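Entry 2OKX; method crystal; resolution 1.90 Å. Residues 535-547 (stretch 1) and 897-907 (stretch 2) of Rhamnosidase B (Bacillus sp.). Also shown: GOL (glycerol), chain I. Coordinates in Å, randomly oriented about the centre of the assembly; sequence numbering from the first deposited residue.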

# COMPACT_ATOMS: atom_id res chain seq x y z
N GLU A 535 5.04 -4.24 21.80
CA GLU A 535 5.80 -5.46 21.58
C GLU A 535 5.52 -6.51 22.64
O GLU A 535 6.42 -6.97 23.34
CB GLU A 535 7.29 -5.11 21.48
CG GLU A 535 7.57 -4.23 20.26
CD GLU A 535 9.04 -3.92 20.02
OE1 GLU A 535 9.35 -3.39 18.93
OE2 GLU A 535 9.89 -4.19 20.89
N GLN A 536 4.25 -6.90 22.73
CA GLN A 536 3.80 -7.88 23.72
C GLN A 536 4.17 -9.31 23.41
O GLN A 536 4.13 -10.17 24.29
CB GLN A 536 2.28 -7.75 23.91
CG GLN A 536 1.87 -6.38 24.43
CD GLN A 536 2.59 -6.00 25.72
OE1 GLN A 536 2.50 -6.71 26.73
NE2 GLN A 536 3.33 -4.90 25.68
N GLY A 537 4.51 -9.58 22.16
CA GLY A 537 4.91 -10.93 21.80
C GLY A 537 6.41 -10.94 21.60
O GLY A 537 7.01 -9.89 21.39
N SER A 538 7.03 -12.11 21.68
CA SER A 538 8.47 -12.18 21.48
C SER A 538 8.97 -13.58 21.15
O SER A 538 8.27 -14.58 21.34
CB SER A 538 9.22 -11.66 22.72
OG SER A 538 8.99 -12.47 23.85
N PHE A 539 10.20 -13.62 20.63
CA PHE A 539 10.86 -14.87 20.30
C PHE A 539 12.35 -14.64 20.15
O PHE A 539 12.78 -13.70 19.48
CB PHE A 539 10.33 -15.45 18.99
CG PHE A 539 11.07 -16.69 18.55
CD1 PHE A 539 10.68 -17.95 18.98
CD2 PHE A 539 12.22 -16.58 17.76
CE1 PHE A 539 11.41 -19.09 18.65
CE2 PHE A 539 12.97 -17.71 17.42
CZ PHE A 539 12.56 -18.97 17.86
N ARG A 540 13.14 -15.50 20.79
CA ARG A 540 14.60 -15.46 20.69
C ARG A 540 15.08 -16.89 20.85
O ARG A 540 14.48 -17.66 21.59
CB ARG A 540 15.24 -14.60 21.78
CG ARG A 540 14.90 -13.13 21.74
CD ARG A 540 15.69 -12.35 22.79
NE ARG A 540 15.80 -13.08 24.06
CZ ARG A 540 16.90 -13.71 24.46
NH1 ARG A 540 16.92 -14.35 25.62
NH2 ARG A 540 17.99 -13.68 23.71
N CYS A 541 16.15 -17.25 20.15
CA CYS A 541 16.69 -18.59 20.26
C CYS A 541 18.20 -18.59 20.07
O CYS A 541 18.80 -17.53 19.83
CB CYS A 541 16.02 -19.52 19.23
SG CYS A 541 16.45 -19.22 17.51
N SER A 542 18.81 -19.76 20.17
CA SER A 542 20.26 -19.90 20.04
C SER A 542 20.80 -19.53 18.66
O SER A 542 22.00 -19.33 18.49
CB SER A 542 20.67 -21.33 20.39
OG SER A 542 20.06 -22.26 19.50
N ASP A 543 19.91 -19.45 17.67
CA ASP A 543 20.31 -19.13 16.31
C ASP A 543 20.07 -17.64 16.03
O ASP A 543 18.94 -17.21 15.83
CB ASP A 543 19.50 -19.99 15.33
CG ASP A 543 19.97 -19.84 13.89
OD1 ASP A 543 20.40 -18.74 13.51
OD2 ASP A 543 19.89 -20.83 13.13
N ALA A 544 21.15 -16.86 16.02
CA ALA A 544 21.05 -15.42 15.78
C ALA A 544 20.40 -15.06 14.44
O ALA A 544 19.74 -14.03 14.33
CB ALA A 544 22.44 -14.79 15.87
N LEU A 545 20.59 -15.90 13.42
CA LEU A 545 19.98 -15.61 12.12
C LEU A 545 18.46 -15.68 12.24
O LEU A 545 17.74 -14.80 11.75
CB LEU A 545 20.48 -16.61 11.06
CG LEU A 545 19.80 -16.60 9.68
CD1 LEU A 545 19.76 -15.18 9.13
CD2 LEU A 545 20.56 -17.51 8.73
N LEU A 546 17.96 -16.72 12.91
CA LEU A 546 16.52 -16.85 13.09
C LEU A 546 15.99 -15.67 13.90
O LEU A 546 14.91 -15.16 13.61
CB LEU A 546 16.19 -18.17 13.79
CG LEU A 546 16.43 -19.41 12.92
CD1 LEU A 546 16.09 -20.69 13.72
CD2 LEU A 546 15.56 -19.34 11.67
N ASN A 547 16.75 -15.22 14.90
CA ASN A 547 16.32 -14.08 15.72
C ASN A 547 16.15 -12.84 14.84
O ASN A 547 15.20 -12.08 15.02
CB ASN A 547 17.35 -13.76 16.80
CG ASN A 547 17.43 -14.83 17.86
OD1 ASN A 547 16.54 -15.68 17.96
ND2 ASN A 547 18.49 -14.79 18.66
C1 GOL I . 23.63 -18.37 22.73
O1 GOL I . 23.90 -19.53 23.28
C2 GOL I . 24.20 -18.30 21.31
O2 GOL I . 23.67 -19.36 20.50
C3 GOL I . 23.87 -16.94 20.69
O3 GOL I . 24.38 -16.88 19.36
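Stretch 2 897-907: DLTWAEGVVPL

Stretch 2 lies alongside stretch 1 as an antiparallel β-strand partner, joined by a regular backbone ladder that is extended past its end by serine, tryptophan and leucine contacts; the whole contact buries 737 Å², both sides summed. Strand 900-906 runs against strand 538-541 at 174° between their N-to-C directions, with the axes 4.4 Å apart at closest approach. Stretch 2 is extended from Trp900 to Pro906, after a loop at Asp897 to Thr899.

Two hydrogen-bonded pairs fix the register. Val904 faces Ser538 (Ser538 N to Val904 O 2.9 Å, Val904 N to Ser538 O 3.0 Å), and Glu902 faces Arg540 (Arg540 N to Glu902 O and Glu902 N to Arg540 O, both 2.9 Å). Between and beyond them lie the non-hydrogen-bonded pairs Phe539 with Gly903 and Cys541 with Ala901, whose CA atoms come within 4.1 Å and 3.9 Å. Gly903 fits here because it has no side chain: a CB would clash with Ser538 O. The ladder runs on to Ser542, whose N donates to Trp900 O at 3.1 Å.

Side chains alternate between the two faces. On the face of Arg540 and Glu902, a salt bridge joins Arg540 NH1 to Glu902 OE1 at 2.6 Å, and water 1 links the same pair, accepting from Arg540 NE (2.7 Å) and donating to Glu902 OE1 (2.6 Å). The tip of Arg540 also reaches the indole, with NH2 3.5 Å from Trp900 CH2. On the same face Val904 CG2 lies 3.5 Å from Ser538 OG. The other face is apolar: Ala901 CB packs 3.8 Å from Cys541 CB and 4.4 Å from Phe539 CE1.

At the start of stretch 2, Thr899 N donates to Ser542 OG at 3.0 Å, so the serine holds the incoming loop through its side chain and the strand through its backbone. Ser542 CB sits over the face of the Trp900 five-membered ring, 3.7 Å from its centroid, in a CH-pi contact. A glycerol, probably from the crystallisation liquor, bridges the two residues: Trp900 NE1 donates to its O1 (3.0 Å) and its O2 donates to Ser542 O (2.6 Å). Leu898 points toward stretch 1, its CD1 4.0 Å from Cys541 SG and its CD2 3.6 Å from Asp543 CB and 4.0 Å from Leu546 CD1, and thus meets the start of the helix that Asp543 caps. At the far end, Pro906 CD rests 3.8 Å from Gly537 CA.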

# COMPACT_ATOMS: atom_id res chain seq x y z
N ASP A 897 17.52 -28.19 15.59
CA ASP A 897 18.94 -28.10 15.93
C ASP A 897 19.30 -26.96 16.88
O ASP A 897 20.47 -26.62 17.04
CB ASP A 897 19.79 -27.99 14.66
CG ASP A 897 19.37 -26.84 13.75
OD1 ASP A 897 19.92 -26.76 12.64
OD2 ASP A 897 18.49 -26.03 14.14
N LEU A 898 18.29 -26.37 17.52
CA LEU A 898 18.51 -25.27 18.46
C LEU A 898 18.85 -25.79 19.86
O LEU A 898 18.43 -26.88 20.24
CB LEU A 898 17.25 -24.40 18.53
CG LEU A 898 16.75 -23.83 17.20
CD1 LEU A 898 15.45 -23.05 17.43
CD2 LEU A 898 17.82 -22.93 16.58
N THR A 899 19.61 -25.01 20.62
CA THR A 899 19.97 -25.43 21.98
C THR A 899 19.04 -24.80 23.02
O THR A 899 18.90 -25.31 24.13
CB THR A 899 21.43 -25.09 22.32
OG1 THR A 899 21.67 -23.69 22.11
CG2 THR A 899 22.37 -25.90 21.43
N TRP A 900 18.41 -23.69 22.65
CA TRP A 900 17.47 -23.01 23.53
C TRP A 900 16.59 -22.05 22.75
O TRP A 900 16.92 -21.68 21.62
CB TRP A 900 18.19 -22.23 24.65
CG TRP A 900 19.10 -21.12 24.18
CD1 TRP A 900 20.44 -21.21 23.90
CD2 TRP A 900 18.73 -19.75 23.91
NE1 TRP A 900 20.92 -20.00 23.47
CE2 TRP A 900 19.90 -19.08 23.46
CE3 TRP A 900 17.53 -19.04 24.00
CZ2 TRP A 900 19.90 -17.73 23.11
CZ3 TRP A 900 17.53 -17.68 23.64
CH2 TRP A 900 18.71 -17.05 23.20
N ALA A 901 15.47 -21.68 23.34
CA ALA A 901 14.53 -20.74 22.73
C ALA A 901 13.58 -20.26 23.81
O ALA A 901 13.37 -20.94 24.82
CB ALA A 901 13.76 -21.40 21.60
N GLU A 902 13.01 -19.08 23.60
CA GLU A 902 12.07 -18.53 24.56
C GLU A 902 11.23 -17.47 23.87
O GLU A 902 11.65 -16.87 22.89
CB GLU A 902 12.81 -17.95 25.76
CG GLU A 902 13.86 -16.92 25.42
CD GLU A 902 14.92 -16.81 26.49
OE1 GLU A 902 15.17 -15.67 26.95
OE2 GLU A 902 15.50 -17.85 26.87
N GLY A 903 10.02 -17.25 24.37
CA GLY A 903 9.16 -16.27 23.75
C GLY A 903 7.90 -16.07 24.55
O GLY A 903 7.69 -16.72 25.58
N VAL A 904 7.05 -15.20 24.04
CA VAL A 904 5.80 -14.85 24.68
C VAL A 904 4.74 -14.65 23.60
O VAL A 904 5.00 -14.00 22.58
CB VAL A 904 5.95 -13.53 25.47
CG1 VAL A 904 4.62 -13.16 26.14
CG2 VAL A 904 7.06 -13.68 26.50
N VAL A 905 3.57 -15.23 23.82
CA VAL A 905 2.46 -15.10 22.89
C VAL A 905 1.34 -14.42 23.67
O VAL A 905 0.92 -14.91 24.72
CB VAL A 905 1.96 -16.48 22.39
CG1 VAL A 905 0.78 -16.31 21.44
CG2 VAL A 905 3.10 -17.21 21.68
N PRO A 906 0.88 -13.25 23.20
CA PRO A 906 -0.19 -12.58 23.93
C PRO A 906 -1.51 -13.32 23.74
O PRO A 906 -1.68 -14.06 22.78
CB PRO A 906 -0.19 -11.17 23.33
CG PRO A 906 0.35 -11.37 21.95
CD PRO A 906 1.43 -12.40 22.13
N LEU A 907 -2.44 -13.11 24.66
CA LEU A 907 -3.75 -13.77 24.59
C LEU A 907 -4.83 -12.73 24.33
O LEU A 907 -4.81 -11.64 24.90
CB LEU A 907 -4.04 -14.50 25.90
CG LEU A 907 -3.09 -15.65 26.26
CD1 LEU A 907 -3.25 -16.00 27.72
CD2 LEU A 907 -3.36 -16.85 25.37
O HOH W 1 14.10 -13.49 26.10